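Local atomic coordinates of mandelate racemase/muconate lactonizing protein (Paenibacillus sp., PDB entry 3V5C), a protein that probably dehydrates galacturonate, as a magnesium-binding acid-sugar dehydratase of the mandelate racemase/muconate lactonizing branch of the enolase superfamily. Residues I50-S60 with L95-R106; A316-H324 with I340-Y350. The protein carries 1 engineered substitution. All coordinates share one frame; numbering follows the deposited sequence.

Contact 1 of 2, residues I50-S60 with L95-R106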
loop_
_atom_site.group_PDB
_atom_site.type_symbol
_atom_site.label_atom_id
_atom_site.label_comp_id
_atom_site.label_asym_id
_atom_site.label_seq_id
_atom_site.Cartn_x
_atom_site.Cartn_y
_atom_site.Cartn_z
ATOM N N ILE A 50 -13.005 -11.148 -14.299
ATOM C CA ILE A 50 -12.975 -12.574 -14.642
ATOM C C ILE A 50 -14.373 -13.158 -14.477
ATOM O O ILE A 50 -15.112 -12.780 -13.569
ATOM C CB ILE A 50 -11.937 -13.345 -13.775
ATOM C CG1 ILE A 50 -11.667 -14.753 -14.323
ATOM C CG2 ILE A 50 -12.358 -13.391 -12.288
ATOM C CD1 ILE A 50 -10.444 -15.428 -13.679
ATOM N N THR A 51 -14.750 -14.082 -15.357
ATOM C CA THR A 51 -16.039 -14.751 -15.213
ATOM C C THR A 51 -15.771 -16.234 -15.035
ATOM O O THR A 51 -15.108 -16.843 -15.870
ATOM C CB THR A 51 -16.911 -14.562 -16.462
ATOM O OG1 THR A 51 -17.104 -13.161 -16.728
ATOM C CG2 THR A 51 -18.272 -15.228 -16.253
ATOM N N ILE A 52 -16.272 -16.787 -13.938
ATOM C CA ILE A 52 -16.127 -18.205 -13.619
ATOM C C ILE A 52 -17.513 -18.706 -13.257
ATOM O O ILE A 52 -18.208 -18.094 -12.442
ATOM C CB ILE A 52 -15.174 -18.428 -12.427
ATOM C CG1 ILE A 52 -13.753 -17.979 -12.770
ATOM C CG2 ILE A 52 -15.195 -19.912 -11.981
ATOM C CD1 ILE A 52 -12.879 -17.758 -11.534
ATOM N N ASP A 53 -17.925 -19.808 -13.882
ATOM C CA ASP A 53 -19.239 -20.384 -13.606
ATOM C C ASP A 53 -20.337 -19.313 -13.586
ATOM O O ASP A 53 -21.143 -19.258 -12.657
ATOM C CB ASP A 53 -19.212 -21.132 -12.266
ATOM C CG ASP A 53 -20.459 -21.967 -12.040
ATOM O OD1 ASP A 53 -20.930 -22.569 -13.024
ATOM O OD2 ASP A 53 -20.965 -22.009 -10.901
ATOM N N GLY A 54 -20.343 -18.452 -14.597
ATOM C CA GLY A 54 -21.410 -17.474 -14.772
ATOM C C GLY A 54 -21.482 -16.304 -13.799
ATOM O O GLY A 54 -22.475 -15.571 -13.767
ATOM N N GLN A 55 -20.429 -16.130 -13.007
ATOM C CA GLN A 55 -20.344 -15.035 -12.044
ATOM C C GLN A 55 -19.070 -14.242 -12.315
ATOM O O GLN A 55 -18.071 -14.808 -12.750
ATOM C CB GLN A 55 -20.329 -15.587 -10.613
ATOM C CG GLN A 55 -19.762 -14.661 -9.541
ATOM C CD GLN A 55 -20.762 -13.623 -9.058
ATOM O OE1 GLN A 55 -21.880 -13.955 -8.642
ATOM N NE2 GLN A 55 -20.367 -12.357 -9.111
ATOM N N THR A 56 -19.112 -12.936 -12.071
ATOM C CA THR A 56 -17.925 -12.086 -12.255
ATOM C C THR A 56 -17.199 -11.694 -10.966
ATOM O O THR A 56 -17.796 -11.564 -9.897
ATOM C CB THR A 56 -18.263 -10.762 -12.991
ATOM O OG1 THR A 56 -19.244 -10.037 -12.241
ATOM C CG2 THR A 56 -18.766 -11.025 -14.405
ATOM N N GLY A 57 -15.892 -11.505 -11.080
ATOM C CA GLY A 57 -15.116 -10.888 -10.021
ATOM C C GLY A 57 -14.220 -9.851 -10.669
ATOM O O GLY A 57 -13.817 -10.018 -11.824
ATOM N N TYR A 58 -13.917 -8.787 -9.935
ATOM C CA TYR A 58 -13.133 -7.668 -10.433
ATOM C C TYR A 58 -11.883 -7.468 -9.573
ATOM O O TYR A 58 -11.919 -7.657 -8.353
ATOM C CB TYR A 58 -13.952 -6.386 -10.287
ATOM C CG TYR A 58 -15.001 -6.115 -11.347
ATOM C CD1 TYR A 58 -14.700 -5.311 -12.450
ATOM C CD2 TYR A 58 -16.308 -6.578 -11.211
ATOM C CE1 TYR A 58 -15.647 -5.015 -13.409
ATOM C CE2 TYR A 58 -17.280 -6.281 -12.191
ATOM C CZ TYR A 58 -16.934 -5.508 -13.276
ATOM O OH TYR A 58 -17.862 -5.190 -14.247
ATOM N N GLY A 59 -10.788 -7.031 -10.185
ATOM C CA GLY A 59 -9.651 -6.598 -9.382
ATOM C C GLY A 59 -8.477 -6.062 -10.167
ATOM O O GLY A 59 -8.456 -6.123 -11.390
ATOM N N SER A 60 -7.497 -5.519 -9.449
ATOM C CA SER A 60 -6.211 -5.136 -10.044
ATOM C C SER A 60 -5.651 -6.280 -10.885
ATOM O O SER A 60 -5.792 -7.450 -10.528
ATOM C CB SER A 60 -5.224 -4.785 -8.929
ATOM O OG SER A 60 -3.894 -4.704 -9.418
ATOM N N LEU A 95 -4.131 -12.302 -11.917
ATOM C CA LEU A 95 -5.487 -12.707 -11.565
ATOM C C LEU A 95 -5.832 -12.873 -10.087
ATOM O O LEU A 95 -6.988 -13.163 -9.769
ATOM C CB LEU A 95 -5.843 -14.017 -12.302
ATOM C CG LEU A 95 -5.968 -13.990 -13.821
ATOM C CD1 LEU A 95 -6.245 -15.431 -14.314
ATOM C CD2 LEU A 95 -7.053 -13.025 -14.252
ATOM N N GLU A 96 -4.890 -12.677 -9.176
ATOM C CA GLU A 96 -5.205 -12.961 -7.775
ATOM C C GLU A 96 -6.359 -12.085 -7.296
ATOM O O GLU A 96 -7.218 -12.531 -6.538
ATOM C CB GLU A 96 -4.009 -12.788 -6.841
ATOM C CG GLU A 96 -3.476 -11.370 -6.706
ATOM C CD GLU A 96 -2.206 -11.334 -5.878
ATOM O OE1 GLU A 96 -1.556 -10.286 -5.889
ATOM O OE2 GLU A 96 -1.879 -12.350 -5.223
ATOM N N TYR A 97 -6.372 -10.830 -7.718
ATOM C CA TYR A 97 -7.401 -9.945 -7.211
ATOM C C TYR A 97 -8.785 -10.261 -7.781
ATOM O O TYR A 97 -9.727 -10.452 -7.022
ATOM C CB TYR A 97 -7.003 -8.457 -7.340
ATOM C CG TYR A 97 -5.946 -8.049 -6.327
ATOM C CD1 TYR A 97 -6.236 -8.052 -4.962
ATOM C CD2 TYR A 97 -4.652 -7.684 -6.713
ATOM C CE1 TYR A 97 -5.314 -7.696 -4.005
ATOM C CE2 TYR A 97 -3.710 -7.305 -5.745
ATOM C CZ TYR A 97 -4.054 -7.335 -4.389
ATOM O OH TYR A 97 -3.159 -6.965 -3.407
ATOM N N PRO A 98 -8.917 -10.326 -9.116
ATOM C CA PRO A 98 -10.226 -10.782 -9.615
ATOM C C PRO A 98 -10.647 -12.158 -9.057
ATOM O O PRO A 98 -11.841 -12.375 -8.832
ATOM C CB PRO A 98 -10.024 -10.870 -11.137
ATOM C CG PRO A 98 -8.796 -10.009 -11.426
ATOM C CD PRO A 98 -7.947 -10.033 -10.190
ATOM N N VAL A 99 -9.710 -13.083 -8.861
ATOM C CA VAL A 99 -10.087 -14.397 -8.333
ATOM C C VAL A 99 -10.539 -14.325 -6.875
ATOM O O VAL A 99 -11.555 -14.927 -6.482
ATOM C CB VAL A 99 -8.944 -15.428 -8.517
ATOM C CG1 VAL A 99 -9.157 -16.640 -7.625
ATOM C CG2 VAL A 99 -8.888 -15.845 -9.975
ATOM N N LEU A 100 -9.822 -13.564 -6.068
ATOM C CA LEU A 100 -10.238 -13.409 -4.682
ATOM C C LEU A 100 -11.595 -12.705 -4.600
ATOM O O LEU A 100 -12.435 -13.052 -3.768
ATOM C CB LEU A 100 -9.162 -12.672 -3.872
ATOM C CG LEU A 100 -7.926 -13.514 -3.554
ATOM C CD1 LEU A 100 -6.810 -12.618 -3.057
ATOM C CD2 LEU A 100 -8.250 -14.565 -2.512
ATOM N N ASP A 101 -11.812 -11.696 -5.439
ATOM C CA ASP A 101 -13.098 -11.011 -5.440
ATOM C C ASP A 101 -14.183 -12.001 -5.839
ATOM O O ASP A 101 -15.260 -12.021 -5.251
ATOM C CB ASP A 101 -13.085 -9.847 -6.427
ATOM C CG ASP A 101 -14.338 -8.985 -6.320
ATOM O OD1 ASP A 101 -14.706 -8.625 -5.193
ATOM O OD2 ASP A 101 -14.954 -8.688 -7.352
ATOM N N TRP A 102 -13.876 -12.821 -6.840
ATOM C CA TRP A 102 -14.833 -13.805 -7.351
ATOM C C TRP A 102 -15.239 -14.748 -6.224
ATOM O O TRP A 102 -16.434 -14.983 -6.017
ATOM C CB TRP A 102 -14.270 -14.591 -8.540
ATOM C CG TRP A 102 -15.307 -15.508 -9.135
ATOM C CD1 TRP A 102 -16.123 -15.235 -10.182
ATOM C CD2 TRP A 102 -15.639 -16.831 -8.691
ATOM N NE1 TRP A 102 -16.960 -16.312 -10.427
ATOM C CE2 TRP A 102 -16.677 -17.300 -9.520
ATOM C CE3 TRP A 102 -15.153 -17.665 -7.675
ATOM C CZ2 TRP A 102 -17.232 -18.580 -9.375
ATOM C CZ3 TRP A 102 -15.712 -18.931 -7.521
ATOM C CH2 TRP A 102 -16.745 -19.370 -8.367
ATOM N N LEU A 103 -14.249 -15.288 -5.510
ATOM C CA LEU A 103 -14.521 -16.222 -4.408
ATOM C C LEU A 103 -15.401 -15.556 -3.359
ATOM O O LEU A 103 -16.335 -16.170 -2.837
ATOM C CB LEU A 103 -13.215 -16.760 -3.786
ATOM C CG LEU A 103 -12.400 -17.781 -4.582
ATOM C CD1 LEU A 103 -11.017 -17.978 -3.948
ATOM C CD2 LEU A 103 -13.141 -19.117 -4.676
ATOM N N GLY A 104 -15.116 -14.289 -3.059
ATOM C CA GLY A 104 -15.945 -13.521 -2.152
ATOM C C GLY A 104 -17.375 -13.378 -2.652
ATOM O O GLY A 104 -18.320 -13.570 -1.886
ATOM N N GLN A 105 -17.546 -13.073 -3.938
ATOM C CA GLN A 105 -18.899 -12.955 -4.500
ATOM C C GLN A 105 -19.650 -14.287 -4.411
ATOM O O GLN A 105 -20.818 -14.315 -4.004
ATOM C CB GLN A 105 -18.881 -12.461 -5.954
ATOM C CG GLN A 105 -18.130 -11.140 -6.179
ATOM C CD GLN A 105 -18.669 -9.978 -5.362
ATOM O OE1 GLN A 105 -19.885 -9.829 -5.164
ATOM N NE2 GLN A 105 -17.763 -9.148 -4.878
ATOM N N ARG A 106 -18.976 -15.375 -4.786
ATOM C CA ARG A 106 -19.603 -16.696 -4.855
ATOM C C ARG A 106 -20.013 -17.181 -3.468
ATOM O O ARG A 106 -21.133 -17.684 -3.272
ATOM C CB ARG A 106 -18.639 -17.683 -5.526
ATOM C CG ARG A 106 -19.097 -19.158 -5.552
ATOM C CD ARG A 106 -20.540 -19.341 -6.024
ATOM N NE ARG A 106 -20.831 -18.885 -7.381
ATOM C CZ ARG A 106 -20.653 -19.608 -8.487
ATOM N NH1 ARG A 106 -20.124 -20.820 -8.421
ATOM N NH2 ARG A 106 -20.977 -19.105 -9.669
HETATM O O HOH W 1 -21.640 -10.278 -7.556
HETATM O O HOH W 2 -4.515 -9.747 -9.697
#

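Contact 2 of 2, residues A316-H324 with I340-Y350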
loop_
_atom_site.group_PDB
_atom_site.type_symbol
_atom_site.label_atom_id
_atom_site.label_comp_id
_atom_site.label_asym_id
_atom_site.label_seq_id
_atom_site.Cartn_x
_atom_site.Cartn_y
_atom_site.Cartn_z
ATOM N N ALA A 316 -4.822 3.122 -6.594
ATOM C CA ALA A 316 -5.861 3.290 -5.593
ATOM C C ALA A 316 -6.387 1.951 -5.111
ATOM O O ALA A 316 -6.718 1.801 -3.936
ATOM C CB ALA A 316 -7.002 4.156 -6.126
ATOM N N TYR A 317 -6.438 0.972 -6.008
ATOM C CA TYR A 317 -7.030 -0.314 -5.647
ATOM C C TYR A 317 -6.274 -0.964 -4.494
ATOM O O TYR A 317 -6.858 -1.644 -3.659
ATOM C CB TYR A 317 -7.033 -1.247 -6.855
ATOM C CG TYR A 317 -7.746 -2.556 -6.607
ATOM C CD1 TYR A 317 -7.057 -3.664 -6.124
ATOM C CD2 TYR A 317 -9.115 -2.667 -6.834
ATOM C CE1 TYR A 317 -7.713 -4.861 -5.903
ATOM C CE2 TYR A 317 -9.797 -3.877 -6.605
ATOM C CZ TYR A 317 -9.072 -4.958 -6.140
ATOM O OH TYR A 317 -9.708 -6.152 -5.912
ATOM N N GLY A 318 -4.960 -0.747 -4.445
ATOM C CA GLY A 318 -4.131 -1.353 -3.418
ATOM C C GLY A 318 -4.470 -0.942 -2.000
ATOM O O GLY A 318 -4.158 -1.663 -1.054
ATOM N N ILE A 319 -5.085 0.230 -1.838
ATOM C CA ILE A 319 -5.511 0.669 -0.526
ATOM C C ILE A 319 -6.488 -0.321 0.096
ATOM O O ILE A 319 -6.333 -0.730 1.264
ATOM C CB ILE A 319 -6.170 2.052 -0.642
ATOM C CG1 ILE A 319 -5.136 3.060 -1.149
ATOM C CG2 ILE A 319 -6.790 2.470 0.702
ATOM C CD1 ILE A 319 -5.777 4.419 -1.497
ATOM N N TYR A 320 -7.492 -0.703 -0.689
ATOM C CA TYR A 320 -8.584 -1.547 -0.219
ATOM C C TYR A 320 -8.078 -2.976 -0.022
ATOM O O TYR A 320 -8.396 -3.633 0.970
ATOM C CB TYR A 320 -9.783 -1.416 -1.189
ATOM C CG TYR A 320 -10.012 0.063 -1.431
ATOM C CD1 TYR A 320 -10.589 0.854 -0.442
ATOM C CD2 TYR A 320 -9.546 0.687 -2.581
ATOM C CE1 TYR A 320 -10.725 2.226 -0.611
ATOM C CE2 TYR A 320 -9.695 2.055 -2.767
ATOM C CZ TYR A 320 -10.288 2.820 -1.776
ATOM O OH TYR A 320 -10.423 4.194 -1.931
ATOM N N ALA A 321 -7.232 -3.423 -0.943
ATOM C CA ALA A 321 -6.549 -4.716 -0.822
ATOM C C ALA A 321 -5.772 -4.808 0.484
ATOM O O ALA A 321 -5.866 -5.788 1.218
ATOM C CB ALA A 321 -5.633 -4.925 -2.004
ATOM N N SER A 322 -4.989 -3.773 0.779
ATOM C CA SER A 322 -4.230 -3.712 2.028
ATOM C C SER A 322 -5.116 -3.889 3.249
ATOM O O SER A 322 -4.770 -4.596 4.197
ATOM C CB SER A 322 -3.501 -2.370 2.145
ATOM O OG SER A 322 -2.572 -2.191 1.094
ATOM N N GLY A 323 -6.255 -3.205 3.255
ATOM C CA GLY A 323 -7.194 -3.344 4.354
ATOM C C GLY A 323 -7.601 -4.795 4.598
ATOM O O GLY A 323 -7.590 -5.253 5.738
ATOM N N HIS A 324 -7.925 -5.530 3.542
ATOM C CA HIS A 324 -8.273 -6.941 3.703
ATOM C C HIS A 324 -7.080 -7.809 4.102
ATOM O O HIS A 324 -7.226 -8.741 4.891
ATOM C CB HIS A 324 -8.902 -7.493 2.418
ATOM C CG HIS A 324 -10.304 -7.032 2.190
ATOM N ND1 HIS A 324 -11.399 -7.849 2.398
ATOM C CD2 HIS A 324 -10.790 -5.839 1.780
ATOM C CE1 HIS A 324 -12.499 -7.175 2.112
ATOM N NE2 HIS A 324 -12.159 -5.953 1.736
ATOM N N ILE A 340 -8.327 9.068 -3.366
ATOM C CA ILE A 340 -8.462 8.991 -4.814
ATOM C C ILE A 340 -9.871 8.632 -5.221
ATOM O O ILE A 340 -10.529 7.824 -4.573
ATOM C CB ILE A 340 -7.506 7.927 -5.392
ATOM C CG1 ILE A 340 -6.060 8.337 -5.103
ATOM C CG2 ILE A 340 -7.705 7.784 -6.903
ATOM C CD1 ILE A 340 -5.047 7.209 -5.300
ATOM N N THR A 341 -10.327 9.227 -6.319
ATOM C CA THR A 341 -11.617 8.849 -6.874
ATOM C C THR A 341 -11.386 8.313 -8.273
ATOM O O THR A 341 -10.971 9.040 -9.164
ATOM C CB THR A 341 -12.608 10.041 -6.892
ATOM O OG1 THR A 341 -12.927 10.399 -5.539
ATOM C CG2 THR A 341 -13.890 9.647 -7.609
ATOM N N ILE A 342 -11.616 7.013 -8.446
ATOM C CA ILE A 342 -11.490 6.400 -9.753
ATOM C C ILE A 342 -12.878 6.248 -10.371
ATOM O O ILE A 342 -13.784 5.698 -9.743
ATOM C CB ILE A 342 -10.834 4.991 -9.630
ATOM C CG1 ILE A 342 -9.429 5.086 -9.014
ATOM C CG2 ILE A 342 -10.785 4.288 -10.987
ATOM C CD1 ILE A 342 -8.406 5.853 -9.838
ATOM N N GLU A 343 -13.039 6.715 -11.603
ATOM C CA GLU A 343 -14.331 6.613 -12.277
ATOM C C GLU A 343 -14.714 5.155 -12.496
ATOM O O GLU A 343 -13.921 4.375 -13.006
ATOM C CB GLU A 343 -14.309 7.381 -13.602
ATOM C CG GLU A 343 -14.203 8.887 -13.409
ATOM C CD GLU A 343 -15.290 9.419 -12.499
ATOM O OE1 GLU A 343 -16.477 9.296 -12.871
ATOM O OE2 GLU A 343 -14.963 9.932 -11.407
ATOM N N GLY A 344 -15.925 4.785 -12.088
ATOM C CA GLY A 344 -16.379 3.408 -12.233
ATOM C C GLY A 344 -16.011 2.475 -11.088
ATOM O O GLY A 344 -16.323 1.288 -11.133
ATOM N N MET A 345 -15.318 2.990 -10.085
ATOM C CA MET A 345 -14.867 2.155 -8.978
ATOM C C MET A 345 -15.415 2.695 -7.659
ATOM O O MET A 345 -14.805 3.560 -7.020
ATOM C CB MET A 345 -13.333 2.072 -8.965
ATOM C CG MET A 345 -12.765 1.066 -7.932
ATOM S SD MET A 345 -10.968 0.875 -8.079
ATOM C CE MET A 345 -10.396 1.962 -6.785
ATOM N N ASP A 346 -16.587 2.203 -7.264
ATOM C CA ASP A 346 -17.287 2.716 -6.081
ATOM C C ASP A 346 -16.730 2.102 -4.801
ATOM O O ASP A 346 -16.951 0.923 -4.514
ATOM C CB ASP A 346 -18.783 2.409 -6.227
ATOM C CG ASP A 346 -19.625 2.913 -5.065
ATOM O OD1 ASP A 346 -19.083 3.390 -4.056
ATOM O OD2 ASP A 346 -20.871 2.794 -5.166
ATOM N N VAL A 347 -16.009 2.922 -4.043
ATOM C CA VAL A 347 -15.387 2.497 -2.795
ATOM C C VAL A 347 -16.117 3.062 -1.579
ATOM O O VAL A 347 -15.595 3.051 -0.471
ATOM C CB VAL A 347 -13.899 2.903 -2.756
ATOM C CG1 VAL A 347 -13.148 2.264 -3.911
ATOM C CG2 VAL A 347 -13.762 4.430 -2.808
ATOM N N SER A 348 -17.356 3.515 -1.779
ATOM C CA SER A 348 -18.101 4.193 -0.714
ATOM C C SER A 348 -18.446 3.292 0.480
ATOM O O SER A 348 -18.841 3.778 1.550
ATOM C CB SER A 348 -19.372 4.820 -1.283
ATOM O OG SER A 348 -20.287 3.824 -1.678
ATOM N N GLY A 349 -18.301 1.982 0.309
ATOM C CA GLY A 349 -18.473 1.070 1.430
ATOM C C GLY A 349 -17.396 1.244 2.494
ATOM O O GLY A 349 -17.577 0.851 3.644
ATOM N N TYR A 350 -16.262 1.825 2.109
ATOM C CA TYR A 350 -15.176 2.107 3.039
ATOM C C TYR A 350 -15.309 3.519 3.594
ATOM O O TYR A 350 -15.744 4.429 2.893
ATOM C CB TYR A 350 -13.821 2.021 2.327
ATOM C CG TYR A 350 -13.409 0.629 1.891
ATOM C CD1 TYR A 350 -13.969 0.024 0.763
ATOM C CD2 TYR A 350 -12.424 -0.061 2.586
ATOM C CE1 TYR A 350 -13.574 -1.248 0.355
ATOM C CE2 TYR A 350 -12.028 -1.331 2.185
ATOM C CZ TYR A 350 -12.604 -1.918 1.071
ATOM O OH TYR A 350 -12.192 -3.183 0.684
HETATM O O HOH W 3 -10.480 5.024 -4.655
HETATM O O HOH W 4 -8.718 6.490 -2.020
#

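Contact 1 of 2, residues I50-S60 with L95-R106
The indole NE1 of Trp-102 is gripped by two backbone carbonyls at once, Ile-52 O and Gln-55 O, each at 3.0 Å from it and each through a weak, bent bond. These two oxygens belong to the residues that open and close the type I' turn of the hairpin, so the helix inserts its indole at the mouth of that turn. CG of Trp-102 stands anti to the backbone N (chi1 -175°), which lays the ring along the hairpin with CB of Ile-52 over one face in a CH-pi contact, 3.7 Å from the centroid of the five-membered ring. Arg-106 flanks the indole on the other face with its CB, while Trp-102 CZ2 lies over the centre of one face of the Arg-106 guanidinium. That group reaches Asp-53 end-on: NH1 forms a salt bridge to OD2 (2.9 Å), and NH2 bonds to Asp-53 O within the guanidinium plane. At the middle of the interface Asp-101 OD2, using its anti lone pair, takes the N-H of Tyr-58 at 2.8 Å in an almost straight bond of 176°. Glycines keep the backbones close, Gly-57 CA lying 4.0 Å from Trp-102 CA. Ile-50 CG2 presses on Pro-98 CB (3.6 Å), and a water joins Gln-55 NE2 to Gln-105 OE1. The contact lays helix 92-107 across the antiparallel sheet of the N-terminal capping domain; strand 14-30 packs against Ile-50, Trp-12 meets the ring of Trp-102 and makes a cation-pi contact with Arg-106, and helix 317-325 lies beside Ser-60 and Tyr-97.

Contact 2 of 2, residues A316-H324 with I340-Y350
With CG anti to the carbonyl carbon in both residues (chi1 -48° in Tyr-320, -69° in Tyr-350), the two tyrosines swing into a T-shaped (edge-to-face) pair, where helix 317-325 of the enolase-type barrel domain meets the chain that returns from strand 340-342. The edge of Tyr-320 points at the face of the Tyr-350 ring, centroids 4.7 Å apart and planes at 63°, with CD1 of Tyr-320 above the centre of its partner. Val-347 covers a face of Tyr-320 by a CH-pi contact from CG1, 3.9 Å from the ring centroid, and Ile-319 CB backs the opposite face. Near the start of the helix, Ala-316 CB nestles against Ile-340 CD1 at 3.7 Å. Met-345, extended to SD and bent at chi3, brings CE toward Ala-316 and the Tyr-320 ring, while its SD lies at the edge of the Tyr-317 ring. Tyr-350 OH bonds to Phe-365 O and also receives a weak bond from His-324 NE2. The hydroxyl of Tyr-320 is held by two waters that tie it to the backbone of Ile-340: one lies 2.8 Å from Tyr-320 OH and donates to Ile-340 O, the other lies 2.9 Å from Tyr-320 OH and accepts from Ile-340 N.

Both contacts are largely buried, but the centre of contact 1 lies about 21 Å from the centre of the chain, that of contact 2 about 12 Å, and the turn end of contact 1 is partly exposed. There a salt bridge and bonds to turn carbonyls accompany the packing of Ile-52 on the indole. Contact 2 has no salt bridge, and its one direct polar bond across is weak; bridging waters are common to both. The two reach one antiparallel sheet: strands 42-52 and 55-60 supply contact 1, and strand 340-342, paired with strand 14-30, supplies contact 2. They meet directly where Tyr-97 and Tyr-317 pair edge-to-face and Tyr-97 CE1 comes 3.4 Å from Ala-321 CB, joining helix 92-107 to helix 317-325.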